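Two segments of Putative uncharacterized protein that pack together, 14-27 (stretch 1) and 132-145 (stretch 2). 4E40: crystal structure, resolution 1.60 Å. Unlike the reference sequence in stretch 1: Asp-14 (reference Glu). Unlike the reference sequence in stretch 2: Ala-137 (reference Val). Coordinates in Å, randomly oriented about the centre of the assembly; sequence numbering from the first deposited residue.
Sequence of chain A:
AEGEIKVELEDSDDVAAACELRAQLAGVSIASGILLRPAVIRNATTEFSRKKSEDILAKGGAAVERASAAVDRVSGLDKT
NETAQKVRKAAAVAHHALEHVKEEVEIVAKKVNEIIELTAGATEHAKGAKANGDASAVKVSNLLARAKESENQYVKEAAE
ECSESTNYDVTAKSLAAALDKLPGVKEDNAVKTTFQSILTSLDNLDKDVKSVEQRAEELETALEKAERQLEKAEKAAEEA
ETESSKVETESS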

# COMPACT_ATOMS: atom_id res chain seq x y z
N ASP A 14 16.77 -22.91 -26.75
CA ASP A 14 16.91 -21.47 -26.56
C ASP A 14 15.69 -20.76 -27.12
O ASP A 14 15.20 -19.80 -26.53
CB ASP A 14 18.13 -20.85 -27.22
CG ASP A 14 19.45 -21.17 -26.50
OD1 ASP A 14 19.46 -21.67 -25.39
OD2 ASP A 14 20.47 -20.88 -27.16
N VAL A 15 15.21 -21.23 -28.29
CA VAL A 15 14.02 -20.60 -28.87
C VAL A 15 12.81 -20.77 -27.94
O VAL A 15 12.09 -19.78 -27.69
CB VAL A 15 13.71 -21.14 -30.30
CG1 VAL A 15 12.43 -20.43 -30.76
CG2 VAL A 15 14.84 -20.77 -31.24
N ALA A 16 12.60 -21.96 -27.38
CA ALA A 16 11.45 -22.17 -26.48
C ALA A 16 11.60 -21.31 -25.26
O ALA A 16 10.65 -20.72 -24.76
CB ALA A 16 11.37 -23.65 -26.08
N ALA A 17 12.83 -21.22 -24.75
CA ALA A 17 13.04 -20.35 -23.60
C ALA A 17 12.80 -18.86 -23.92
O ALA A 17 12.25 -18.13 -23.06
CB ALA A 17 14.47 -20.57 -23.00
N ALA A 18 13.18 -18.42 -25.12
CA ALA A 18 12.93 -17.01 -25.50
C ALA A 18 11.44 -16.78 -25.71
O ALA A 18 10.94 -15.71 -25.34
CB ALA A 18 13.73 -16.65 -26.76
N CYS A 19 10.73 -17.78 -26.24
CA CYS A 19 9.24 -17.68 -26.41
C CYS A 19 8.60 -17.48 -25.05
O CYS A 19 7.79 -16.55 -24.85
CB CYS A 19 8.74 -19.00 -27.03
SG CYS A 19 7.07 -18.72 -27.69
N GLU A 20 9.00 -18.32 -24.07
CA GLU A 20 8.44 -18.18 -22.70
C GLU A 20 8.83 -16.83 -22.09
O GLU A 20 8.02 -16.19 -21.42
CB GLU A 20 8.87 -19.33 -21.78
CG GLU A 20 8.33 -19.22 -20.34
CD GLU A 20 6.82 -19.06 -20.28
OE1 GLU A 20 6.12 -19.41 -21.28
OE2 GLU A 20 6.29 -18.55 -19.26
N LEU A 21 10.09 -16.42 -22.25
CA LEU A 21 10.53 -15.13 -21.71
C LEU A 21 9.69 -13.99 -22.30
O LEU A 21 9.29 -13.08 -21.56
CB LEU A 21 12.00 -14.88 -22.04
CG LEU A 21 12.62 -13.55 -21.60
CD1 LEU A 21 12.48 -13.33 -20.08
CD2 LEU A 21 14.08 -13.38 -22.02
N ARG A 22 9.46 -14.02 -23.61
CA ARG A 22 8.67 -12.94 -24.23
C ARG A 22 7.27 -12.90 -23.62
O ARG A 22 6.76 -11.79 -23.36
CB ARG A 22 8.59 -13.17 -25.75
CG ARG A 22 8.00 -11.96 -26.50
CD ARG A 22 6.50 -12.20 -26.83
NE ARG A 22 6.29 -13.39 -27.66
CZ ARG A 22 6.53 -13.50 -28.99
NH1 ARG A 22 6.99 -12.47 -29.71
NH2 ARG A 22 6.31 -14.66 -29.61
N ALA A 23 6.64 -14.06 -23.42
CA ALA A 23 5.30 -14.11 -22.80
C ALA A 23 5.31 -13.55 -21.38
O ALA A 23 4.39 -12.81 -20.99
CB ALA A 23 4.70 -15.50 -22.80
N GLN A 24 6.42 -13.80 -20.65
CA GLN A 24 6.52 -13.21 -19.28
C GLN A 24 6.69 -11.69 -19.33
O GLN A 24 6.06 -10.96 -18.58
CB GLN A 24 7.73 -13.78 -18.52
CG GLN A 24 7.68 -15.28 -18.29
CD GLN A 24 7.13 -15.72 -17.01
OE1 GLN A 24 6.22 -16.60 -17.00
NE2 GLN A 24 7.45 -15.03 -15.97
N LEU A 25 7.58 -11.19 -20.22
CA LEU A 25 7.84 -9.75 -20.31
C LEU A 25 6.52 -9.07 -20.70
O LEU A 25 6.20 -8.02 -20.12
CB LEU A 25 8.93 -9.47 -21.37
CG LEU A 25 10.32 -10.00 -20.87
CD1 LEU A 25 11.27 -10.03 -22.07
CD2 LEU A 25 10.90 -9.17 -19.72
N ALA A 26 5.79 -9.68 -21.65
CA ALA A 26 4.48 -9.12 -22.12
C ALA A 26 3.49 -9.06 -20.98
O ALA A 26 2.59 -8.19 -20.98
CB ALA A 26 3.91 -9.96 -23.26
N GLY A 27 3.61 -9.96 -20.01
CA GLY A 27 2.67 -9.99 -18.90
C GLY A 27 3.08 -9.15 -17.69
O GLY A 27 2.34 -9.09 -16.74
N ASN A 132 9.32 -0.90 -18.78
CA ASN A 132 10.49 -1.75 -19.08
C ASN A 132 10.08 -3.17 -19.56
O ASN A 132 10.73 -3.72 -20.47
CB ASN A 132 11.40 -1.80 -17.86
CG ASN A 132 12.21 -0.54 -17.70
OD1 ASN A 132 13.10 -0.28 -18.47
ND2 ASN A 132 11.84 0.28 -16.76
N GLY A 133 8.99 -3.73 -19.04
CA GLY A 133 8.45 -4.99 -19.56
C GLY A 133 7.95 -4.87 -20.97
O GLY A 133 8.33 -5.71 -21.81
N ASP A 134 7.25 -3.78 -21.28
CA ASP A 134 6.78 -3.59 -22.68
C ASP A 134 7.95 -3.41 -23.63
O ASP A 134 7.99 -4.02 -24.71
CB ASP A 134 5.86 -2.38 -22.75
CG ASP A 134 4.52 -2.63 -22.14
OD1 ASP A 134 4.14 -3.77 -21.79
OD2 ASP A 134 3.78 -1.62 -21.96
N ALA A 135 8.93 -2.61 -23.22
CA ALA A 135 10.04 -2.29 -24.13
C ALA A 135 10.88 -3.52 -24.36
O ALA A 135 11.31 -3.76 -25.49
CB ALA A 135 10.92 -1.19 -23.55
N SER A 136 11.21 -4.22 -23.28
CA SER A 136 12.02 -5.43 -23.49
C SER A 136 11.25 -6.53 -24.20
O SER A 136 11.86 -7.30 -24.95
CB SER A 136 12.71 -5.86 -22.19
OG SER A 136 11.74 -6.28 -21.25
N ALA A 137 9.93 -6.61 -24.07
CA ALA A 137 9.17 -7.60 -24.82
C ALA A 137 9.31 -7.36 -26.31
O ALA A 137 9.43 -8.32 -27.06
CB ALA A 137 7.65 -7.57 -24.42
N VAL A 138 9.29 -6.08 -26.71
CA VAL A 138 9.52 -5.74 -28.15
C VAL A 138 10.84 -6.26 -28.59
O VAL A 138 10.97 -6.92 -29.66
CB VAL A 138 9.50 -4.22 -28.39
CG1 VAL A 138 9.93 -3.92 -29.83
CG2 VAL A 138 8.10 -3.71 -28.16
N LYS A 139 11.89 -6.09 -27.80
CA LYS A 139 13.20 -6.57 -28.24
C LYS A 139 13.37 -8.10 -28.33
O LYS A 139 14.03 -8.64 -29.24
CB LYS A 139 14.30 -6.01 -27.37
CG LYS A 139 14.33 -4.49 -27.41
CD LYS A 139 15.56 -3.93 -26.75
CE LYS A 139 15.59 -2.40 -26.84
NZ LYS A 139 16.98 -1.90 -26.60
N VAL A 140 12.76 -8.81 -27.37
CA VAL A 140 12.76 -10.25 -27.42
C VAL A 140 11.87 -10.72 -28.58
O VAL A 140 12.19 -11.72 -29.22
CB VAL A 140 12.35 -10.91 -26.05
CG1 VAL A 140 12.28 -12.45 -26.16
CG2 VAL A 140 13.39 -10.47 -25.01
N SER A 141 10.75 -10.03 -28.86
CA SER A 141 9.92 -10.40 -30.00
C SER A 141 10.72 -10.24 -31.28
O SER A 141 10.59 -11.09 -32.20
CB SER A 141 8.65 -9.54 -30.11
OG SER A 141 7.76 -9.83 -29.04
N ASN A 142 11.55 -9.19 -31.37
CA ASN A 142 12.40 -9.00 -32.57
C ASN A 142 13.35 -10.16 -32.74
O ASN A 142 13.58 -10.63 -33.88
CB ASN A 142 13.15 -7.68 -32.56
CG ASN A 142 12.23 -6.50 -32.64
OD1 ASN A 142 11.04 -6.63 -33.01
ND2 ASN A 142 12.76 -5.31 -32.29
N LEU A 143 13.95 -10.59 -31.63
CA LEU A 143 14.88 -11.71 -31.63
C LEU A 143 14.20 -12.98 -32.12
O LEU A 143 14.76 -13.72 -32.95
CB LEU A 143 15.49 -11.89 -30.21
CG LEU A 143 16.46 -13.03 -30.05
CD1 LEU A 143 17.81 -12.74 -30.73
CD2 LEU A 143 16.66 -13.34 -28.55
N LEU A 144 12.96 -13.21 -31.70
CA LEU A 144 12.21 -14.39 -32.14
C LEU A 144 11.79 -14.29 -33.63
O LEU A 144 11.83 -15.31 -34.31
CB LEU A 144 10.98 -14.57 -31.24
CG LEU A 144 11.30 -15.10 -29.83
CD1 LEU A 144 10.12 -14.82 -28.92
CD2 LEU A 144 11.46 -16.63 -29.97
N ALA A 145 11.49 -13.09 -34.08
CA ALA A 145 11.18 -12.86 -35.53
C ALA A 145 12.41 -13.14 -36.34
O ALA A 145 12.31 -13.79 -37.42
CB ALA A 145 10.66 -11.43 -35.75
O HOH W 1 8.10 -12.34 -32.52
O HOH W 2 4.76 -5.64 -19.87
O HOH W 3 2.27 -6.14 -22.58

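How close do the helices come at the start of stretch 2? The two run nearly antiparallel, their axes 8.3 Å apart at closest approach, and Gly-133 lies opposite the C-terminal end of the first helix, its CA 4.9 Å from the CA of Leu-25. A CB here would be only 3.1 Å from Leu-25 O, so the bare glycine backbone leaves room for this approach. Asp-134 points its CA-to-CB bond away, yet it joins the helices through water: one water donates to Asp-134 OD1 and Leu-25 O, another to the same OD1 and Ala-26 O.

What receives Leu-25? Its side chain is a knob among Gly-133, Ser-136, Ala-137 and Val-140. Leu-25 CD2 comes within 3.4 Å of Ser-136 OG, but that hydroxyl donates its hydrogen bond to Asn-132 O in its own helix. The small Ala-137 meets the knob near its base, with CB 3.8 Å from Leu-25 CB.

How does Val-140 answer? It points toward stretch 1 and fits among Ala-18, Leu-21, Arg-22 and Leu-25. Its CG2 packs 3.7 Å from Leu-25 CD1, while its CG1 lies 3.8 Å from Arg-22 CB, so the arginine contributes apolar surface as well as charge.

Where does the polar end of Arg-22 go? Arg-22 NH1 donates to Ser-141 OG at 2.8 Å, near the guanidinium plane, and the serine hydroxyl in turn donates to Ala-137 O. A water extends the link, accepting from Arg-22 NH1 and donating to Ser-141 O.

What closes the contact? Leu-144 is a knob among Val-15, Ala-18, Cys-19 and Arg-22. Its CD1 lies over one guanidinium face, 3.8 Å from Arg-22 CZ, and its CD2 packs 3.9 Å from Ala-18 CB and 4.0 Å from Val-15 CG1.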